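Local atomic coordinates of short-chain dehydrogenase/reductase SDR (Burkholderia phymatum, PDB entry 5IG2), a protein that binds NAD in a Rossmann-type fold and, as a short-chain dehydrogenase/reductase, probably interconverts an alcohol and its carbonyl compound with it. Residues R28-K33 against D244-T249; S192-A197 against I260-A265. One frame throughout, in Å; residues are numbered along the deposited sequence.

Interaction 1 (R28-K33 against D244-T249); sequences RAFAEK and DVATLT
Helix 25-36, which follows the first strand of the Rossmann fold, packs here on helix 242-254, which leads into the last strand of the parallel sheet; F30 and A246 mark the crossing. The short axes approach to 8.5 Å at a crossing angle of -57°, a spacing that small side chains at the centre allow. A246 CB sits at the centre of the crossing, 3.5 Å from A29 O and 3.8 Å from A29 CB, and K33 CB also approaches it, at 4.1 Å. F30 CG lies anti to its own carbonyl carbon (chi1 -64°), and the ring reaches past A246, its CD1 3.8 Å from A246 CB. Farther out on the ring, F30 CE1 meets T249 OG1 at 3.9 Å, the two side chains crossing at about a right angle. That hydroxyl is already engaged, donating to V245 O, which also accepts from T249 N. At the margin K33 bends at chi2 (62°), and one water links its NZ (2.7 Å) to T247 OG1 (2.8 Å). F30 also stacks on F96 and touches N98, an NAD-binding residue. The contact is thus helix-on-helix packing across one face of the Rossmann sheet, beside the dinucleotide-binding edge of an SDR subunit.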
loop_
_atom_site.group_PDB
_atom_site.type_symbol
_atom_site.label_atom_id
_atom_site.label_comp_id
_atom_site.label_asym_id
_atom_site.label_seq_id
_atom_site.Cartn_x
_atom_site.Cartn_y
_atom_site.Cartn_z
ATOM N N ARG B 28 -20.571 11.007 38.136
ATOM C CA ARG B 28 -19.430 10.200 37.723
ATOM C C ARG B 28 -18.173 11.052 37.587
ATOM O O ARG B 28 -17.082 10.628 37.984
ATOM C CB ARG B 28 -19.765 9.509 36.410
ATOM C CG ARG B 28 -18.680 8.639 35.838
ATOM C CD ARG B 28 -19.222 7.964 34.579
ATOM N NE ARG B 28 -18.252 7.098 33.916
ATOM C CZ ARG B 28 -17.392 7.513 32.989
ATOM N NH1 ARG B 28 -17.375 8.784 32.617
ATOM N NH2 ARG B 28 -16.549 6.658 32.440
ATOM N N ALA B 29 -18.310 12.264 37.034
ATOM C CA ALA B 29 -17.162 13.153 36.867
ATOM C C ALA B 29 -16.642 13.658 38.213
ATOM O O ALA B 29 -15.424 13.796 38.401
ATOM C CB ALA B 29 -17.543 14.322 35.956
ATOM N N PHE B 30 -17.547 13.958 39.156
ATOM C CA PHE B 30 -17.119 14.274 40.516
ATOM C C PHE B 30 -16.304 13.131 41.111
ATOM O O PHE B 30 -15.284 13.356 41.775
ATOM C CB PHE B 30 -18.328 14.553 41.416
ATOM C CG PHE B 30 -19.141 15.756 41.022
ATOM C CD1 PHE B 30 -18.564 16.836 40.357
ATOM C CD2 PHE B 30 -20.496 15.816 41.351
ATOM C CE1 PHE B 30 -19.344 17.954 40.021
ATOM C CE2 PHE B 30 -21.273 16.922 41.016
ATOM C CZ PHE B 30 -20.704 17.986 40.349
ATOM N N ALA B 31 -16.759 11.898 40.905
ATOM C CA ALA B 31 -16.062 10.751 41.463
ATOM C C ALA B 31 -14.679 10.603 40.840
ATOM O O ALA B 31 -13.695 10.353 41.549
ATOM C CB ALA B 31 -16.912 9.497 41.258
ATOM N N GLU B 32 -14.582 10.797 39.522
ATOM C CA GLU B 32 -13.288 10.737 38.856
ATOM C C GLU B 32 -12.357 11.819 39.375
ATOM O O GLU B 32 -11.179 11.563 39.635
ATOM C CB GLU B 32 -13.471 10.872 37.349
ATOM C CG GLU B 32 -14.169 9.685 36.720
ATOM C CD GLU B 32 -14.553 9.947 35.271
ATOM O OE1 GLU B 32 -14.934 11.094 34.954
ATOM O OE2 GLU B 32 -14.472 9.008 34.449
ATOM N N LYS B 33 -12.868 13.041 39.528
ATOM C CA LYS B 33 -12.029 14.125 40.034
ATOM C C LYS B 33 -11.617 13.861 41.479
ATOM O O LYS B 33 -10.447 14.037 41.836
ATOM C CB LYS B 33 -12.768 15.462 39.907
ATOM C CG LYS B 33 -11.982 16.670 40.391
ATOM C CD LYS B 33 -10.703 16.880 39.586
ATOM C CE LYS B 33 -10.012 18.157 40.049
ATOM N NZ LYS B 33 -8.776 18.457 39.283
ATOM N N ASP B 244 -15.407 19.050 32.758
ATOM C CA ASP B 244 -15.189 20.475 32.998
ATOM C C ASP B 244 -16.015 20.962 34.177
ATOM O O ASP B 244 -15.534 21.754 34.997
ATOM C CB ASP B 244 -15.535 21.286 31.749
ATOM C CG ASP B 244 -14.695 20.893 30.536
ATOM O OD1 ASP B 244 -13.443 20.913 30.639
ATOM O OD2 ASP B 244 -15.293 20.565 29.480
ATOM N N VAL B 245 -17.267 20.517 34.265
ATOM C CA VAL B 245 -18.095 20.867 35.414
ATOM C C VAL B 245 -17.423 20.411 36.702
ATOM O O VAL B 245 -17.358 21.158 37.686
ATOM C CB VAL B 245 -19.510 20.275 35.252
ATOM C CG1 VAL B 245 -20.332 20.455 36.537
ATOM C CG2 VAL B 245 -20.213 20.943 34.080
ATOM N N ALA B 246 -16.869 19.198 36.702
ATOM C CA ALA B 246 -16.202 18.701 37.899
ATOM C C ALA B 246 -14.985 19.551 38.235
ATOM O O ALA B 246 -14.773 19.913 39.400
ATOM C CB ALA B 246 -15.805 17.235 37.718
ATOM N N THR B 247 -14.178 19.887 37.227
ATOM C CA THR B 247 -13.003 20.714 37.479
ATOM C C THR B 247 -13.400 22.041 38.108
ATOM O O THR B 247 -12.851 22.434 39.143
ATOM C CB THR B 247 -12.225 20.944 36.187
ATOM O OG1 THR B 247 -11.698 19.694 35.724
ATOM C CG2 THR B 247 -11.079 21.905 36.433
ATOM N N LEU B 248 -14.371 22.741 37.505
ATOM C CA LEU B 248 -14.781 24.037 38.041
ATOM C C LEU B 248 -15.407 23.896 39.420
ATOM O O LEU B 248 -15.222 24.759 40.280
ATOM C CB LEU B 248 -15.757 24.724 37.083
ATOM C CG LEU B 248 -15.194 25.060 35.699
ATOM C CD1 LEU B 248 -16.345 25.250 34.720
ATOM C CD2 LEU B 248 -14.319 26.305 35.772
ATOM N N THR B 249 -16.167 22.828 39.647
ATOM C CA THR B 249 -16.807 22.652 40.950
ATOM C C THR B 249 -15.765 22.471 42.053
ATOM O O THR B 249 -15.843 23.111 43.108
ATOM C CB THR B 249 -17.771 21.465 40.891
ATOM O OG1 THR B 249 -18.809 21.767 39.955
ATOM C CG2 THR B 249 -18.392 21.173 42.259
HETATM O O HOH W 1 -9.173 18.930 36.692
#

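Interaction 2 (S192-A197 against I260-A265). With NAD (nicotinamide-adenine-dinucleotide), chain F.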
loop_
_atom_site.group_PDB
_atom_site.type_symbol
_atom_site.label_atom_id
_atom_site.label_comp_id
_atom_site.label_asym_id
_atom_site.label_seq_id
_atom_site.Cartn_x
_atom_site.Cartn_y
_atom_site.Cartn_z
ATOM N N SER B 192 -21.968 24.916 48.872
ATOM C CA SER B 192 -21.914 25.577 47.575
ATOM C C SER B 192 -23.113 25.153 46.736
ATOM O O SER B 192 -23.728 24.108 46.962
ATOM C CB SER B 192 -20.629 25.255 46.799
ATOM O OG SER B 192 -19.461 25.668 47.500
ATOM N N LEU B 193 -23.407 25.968 45.730
ATOM C CA LEU B 193 -24.581 25.804 44.888
ATOM C C LEU B 193 -24.117 25.758 43.438
ATOM O O LEU B 193 -23.622 26.762 42.915
ATOM C CB LEU B 193 -25.568 26.953 45.122
ATOM C CG LEU B 193 -26.827 27.020 44.241
ATOM C CD1 LEU B 193 -27.710 25.785 44.446
ATOM C CD2 LEU B 193 -27.599 28.318 44.497
ATOM N N LEU B 194 -24.302 24.612 42.782
ATOM C CA LEU B 194 -23.836 24.398 41.412
ATOM C C LEU B 194 -24.982 24.618 40.422
ATOM O O LEU B 194 -26.008 23.929 40.495
ATOM C CB LEU B 194 -23.258 22.992 41.268
ATOM C CG LEU B 194 -22.820 22.554 39.873
ATOM C CD1 LEU B 194 -21.696 23.447 39.366
ATOM C CD2 LEU B 194 -22.374 21.105 39.908
ATOM N N CYS B 195 -24.795 25.554 39.479
ATOM C CA CYS B 195 -25.843 25.962 38.532
ATOM C C CYS B 195 -25.356 25.909 37.087
ATOM O O CYS B 195 -25.082 26.955 36.473
ATOM C CB CYS B 195 -26.341 27.371 38.855
ATOM S SG CYS B 195 -27.094 27.545 40.501
ATOM N N PRO B 196 -25.266 24.717 36.498
ATOM C CA PRO B 196 -24.778 24.597 35.122
ATOM C C PRO B 196 -25.876 24.804 34.092
ATOM O O PRO B 196 -27.067 24.662 34.371
ATOM C CB PRO B 196 -24.260 23.151 35.049
ATOM C CG PRO B 196 -24.341 22.615 36.454
ATOM C CD PRO B 196 -25.412 23.401 37.130
ATOM N N ALA B 197 -25.438 25.159 32.879
ATOM C CA ALA B 197 -26.281 25.093 31.695
ATOM C C ALA B 197 -26.119 23.710 31.065
ATOM O O ALA B 197 -25.541 22.797 31.662
ATOM C CB ALA B 197 -25.936 26.220 30.723
ATOM N N ILE B 260 -21.620 28.549 41.999
ATOM C CA ILE B 260 -20.801 27.970 40.942
ATOM C C ILE B 260 -21.607 28.038 39.651
ATOM O O ILE B 260 -22.474 27.191 39.404
ATOM C CB ILE B 260 -20.372 26.542 41.264
ATOM C CG1 ILE B 260 -19.924 26.468 42.733
ATOM C CG2 ILE B 260 -19.264 26.136 40.297
ATOM C CD1 ILE B 260 -19.714 25.061 43.258
ATOM N N LEU B 261 -21.329 29.046 38.826
ATOM C CA LEU B 261 -21.964 29.214 37.522
ATOM C C LEU B 261 -20.929 28.807 36.484
ATOM O O LEU B 261 -20.120 29.619 36.043
ATOM C CB LEU B 261 -22.439 30.648 37.311
ATOM C CG LEU B 261 -23.860 31.014 37.736
ATOM C CD1 LEU B 261 -24.154 30.611 39.167
ATOM C CD2 LEU B 261 -24.087 32.515 37.558
ATOM N N THR B 262 -20.956 27.533 36.100
ATOM C CA THR B 262 -19.994 27.020 35.137
ATOM C C THR B 262 -20.185 27.605 33.743
ATOM O O THR B 262 -19.246 27.575 32.943
ATOM C CB THR B 262 -20.100 25.501 35.065
ATOM O OG1 THR B 262 -21.443 25.149 34.707
ATOM C CG2 THR B 262 -19.769 24.890 36.416
ATOM N N HIS B 263 -21.378 28.108 33.424
ATOM C CA HIS B 263 -21.695 28.667 32.111
ATOM C C HIS B 263 -22.093 30.130 32.294
ATOM O O HIS B 263 -23.289 30.469 32.271
ATOM C CB HIS B 263 -22.825 27.886 31.440
ATOM C CG HIS B 263 -22.506 26.451 31.159
ATOM N ND1 HIS B 263 -22.440 25.493 32.148
ATOM C CD2 HIS B 263 -22.274 25.802 29.991
ATOM C CE1 HIS B 263 -22.166 24.320 31.604
ATOM N NE2 HIS B 263 -22.061 24.480 30.296
ATOM N N PRO B 264 -21.124 31.032 32.473
ATOM C CA PRO B 264 -21.470 32.430 32.771
ATOM C C PRO B 264 -22.158 33.147 31.623
ATOM O O PRO B 264 -22.725 34.226 31.838
ATOM C CB PRO B 264 -20.113 33.066 33.095
ATOM C CG PRO B 264 -19.135 32.238 32.332
ATOM C CD PRO B 264 -19.668 30.830 32.395
ATOM N N ALA B 265 -22.150 32.582 30.418
ATOM C CA ALA B 265 -22.925 33.180 29.341
ATOM C C ALA B 265 -24.407 33.290 29.693
ATOM O O ALA B 265 -25.119 34.089 29.076
ATOM C CB ALA B 265 -22.742 32.373 28.055
HETATM P PA NAD F . -27.448 11.953 34.475
HETATM O O1A NAD F . -28.699 11.299 34.036
HETATM O O2A NAD F . -26.243 11.646 33.572
HETATM O O5B NAD F . -27.053 11.624 35.982
HETATM C C5B NAD F . -28.029 11.710 37.037
HETATM C C4B NAD F . -27.984 10.406 37.784
HETATM O O4B NAD F . -28.923 10.451 38.881
HETATM C C3B NAD F . -28.329 9.154 36.958
HETATM O O3B NAD F . -27.287 8.187 37.016
HETATM C C2B NAD F . -29.607 8.620 37.624
HETATM O O2B NAD F . -29.669 7.199 37.627
HETATM C C1B NAD F . -29.447 9.151 39.041
HETATM N N9A NAD F . -30.689 9.228 39.798
HETATM C C8A NAD F . -31.921 9.619 39.343
HETATM N N7A NAD F . -32.885 9.475 40.221
HETATM C C5A NAD F . -32.241 8.960 41.335
HETATM C C6A NAD F . -32.706 8.573 42.605
HETATM N N6A NAD F . -33.997 8.563 42.950
HETATM N N1A NAD F . -31.795 8.139 43.503
HETATM C C2A NAD F . -30.508 8.081 43.138
HETATM N N3A NAD F . -29.954 8.393 41.960
HETATM C C4A NAD F . -30.882 8.822 41.095
HETATM O O3 NAD F . -27.659 13.527 34.527
HETATM P PN NAD F . -26.746 14.711 35.091
HETATM O O1N NAD F . -25.388 14.202 35.408
HETATM O O2N NAD F . -26.888 15.842 34.147
HETATM O O5D NAD F . -27.550 15.041 36.425
HETATM C C5D NAD F . -26.873 15.476 37.625
HETATM C C4D NAD F . -27.545 16.737 38.112
HETATM O O4D NAD F . -27.224 17.848 37.241
HETATM C C3D NAD F . -29.076 16.683 38.189
HETATM O O3D NAD F . -29.511 17.265 39.412
HETATM C C2D NAD F . -29.509 17.563 37.015
HETATM O O2D NAD F . -30.791 18.130 37.254
HETATM C C1D NAD F . -28.392 18.595 37.051
HETATM N N1N NAD F . -28.211 19.467 35.792
HETATM C C2N NAD F . -27.926 18.867 34.623
HETATM C C3N NAD F . -27.718 19.628 33.487
HETATM C C7N NAD F . -27.246 19.053 32.188
HETATM O O7N NAD F . -27.397 19.707 31.144
HETATM N N7N NAD F . -26.786 17.812 32.187
HETATM C C4N NAD F . -27.800 21.012 33.589
HETATM C C5N NAD F . -28.078 21.602 34.810
HETATM C C6N NAD F . -28.289 20.808 35.909
HETATM O O HOH W 2 -23.808 28.797 34.810
#
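L194 and I260 form a parallel beta bridge, in which I260 N donates to L193 O and C195 N to I260 O, both at 2.8 Å and the latter nearly straight (166°). Beyond it the two chains keep running in nearly the same direction, and a water takes over, donating to C195 O and accepting from H263 N. On the L194 face of the sheet, L194 CD1 meets two methyls, 3.7 Å from I260 CG2 and 3.8 Å from T262 CG2. I260 CD1 reaches back to S192 CB, while C195 CB rests on L261 CD1. T262 OG1 stands between its backbone N and carbonyl carbon (chi1 58°), against P196 CA and CB, and shares a 2.8 Å hydrogen bond with H263 ND1 that ties the imidazole to its neighbour. A197 CB lies over one face of the H263 ring, displaced toward the rim, in a CH-pi contact 3.8 Å from the ring centroid. P196 and A197 lie against the nicotinamide: P196 O is 3.3 Å from NAD C5N and A197 O 3.5 Å from NAD C4N, and both residues line the cofactor pocket. S192 OG is bound by H145 and R257 O. Strand 189-194 lies between strands 144-149 and 259-260, with helix 162-185 against L193 and helices 25-36 and 242-254 against L194.

How the interactions relate
L194 joins the two contacts, whose centres are 13 Å apart. From interaction 2 its methyls pack against both helices of interaction 1: CD1 packs 3.4 Å from T249 OG1, while CD2 lies 3.6 Å from F30 CZ and 4.0 Å from V245 CG1. A second junction brings L248 CD1 to 3.8 Å from T262 CB. Along the chain the segments alternate, 28-33, 192-197, 244-249, 260-265, and helix 242-254 precedes strand 259-260. Both contacts border the NAD site differently: 192-197 touches the nicotinamide through P196 and A197, whereas the F30 side chain remains about 7 Å from NAD and touches N98. F26 touches both V245 and P196.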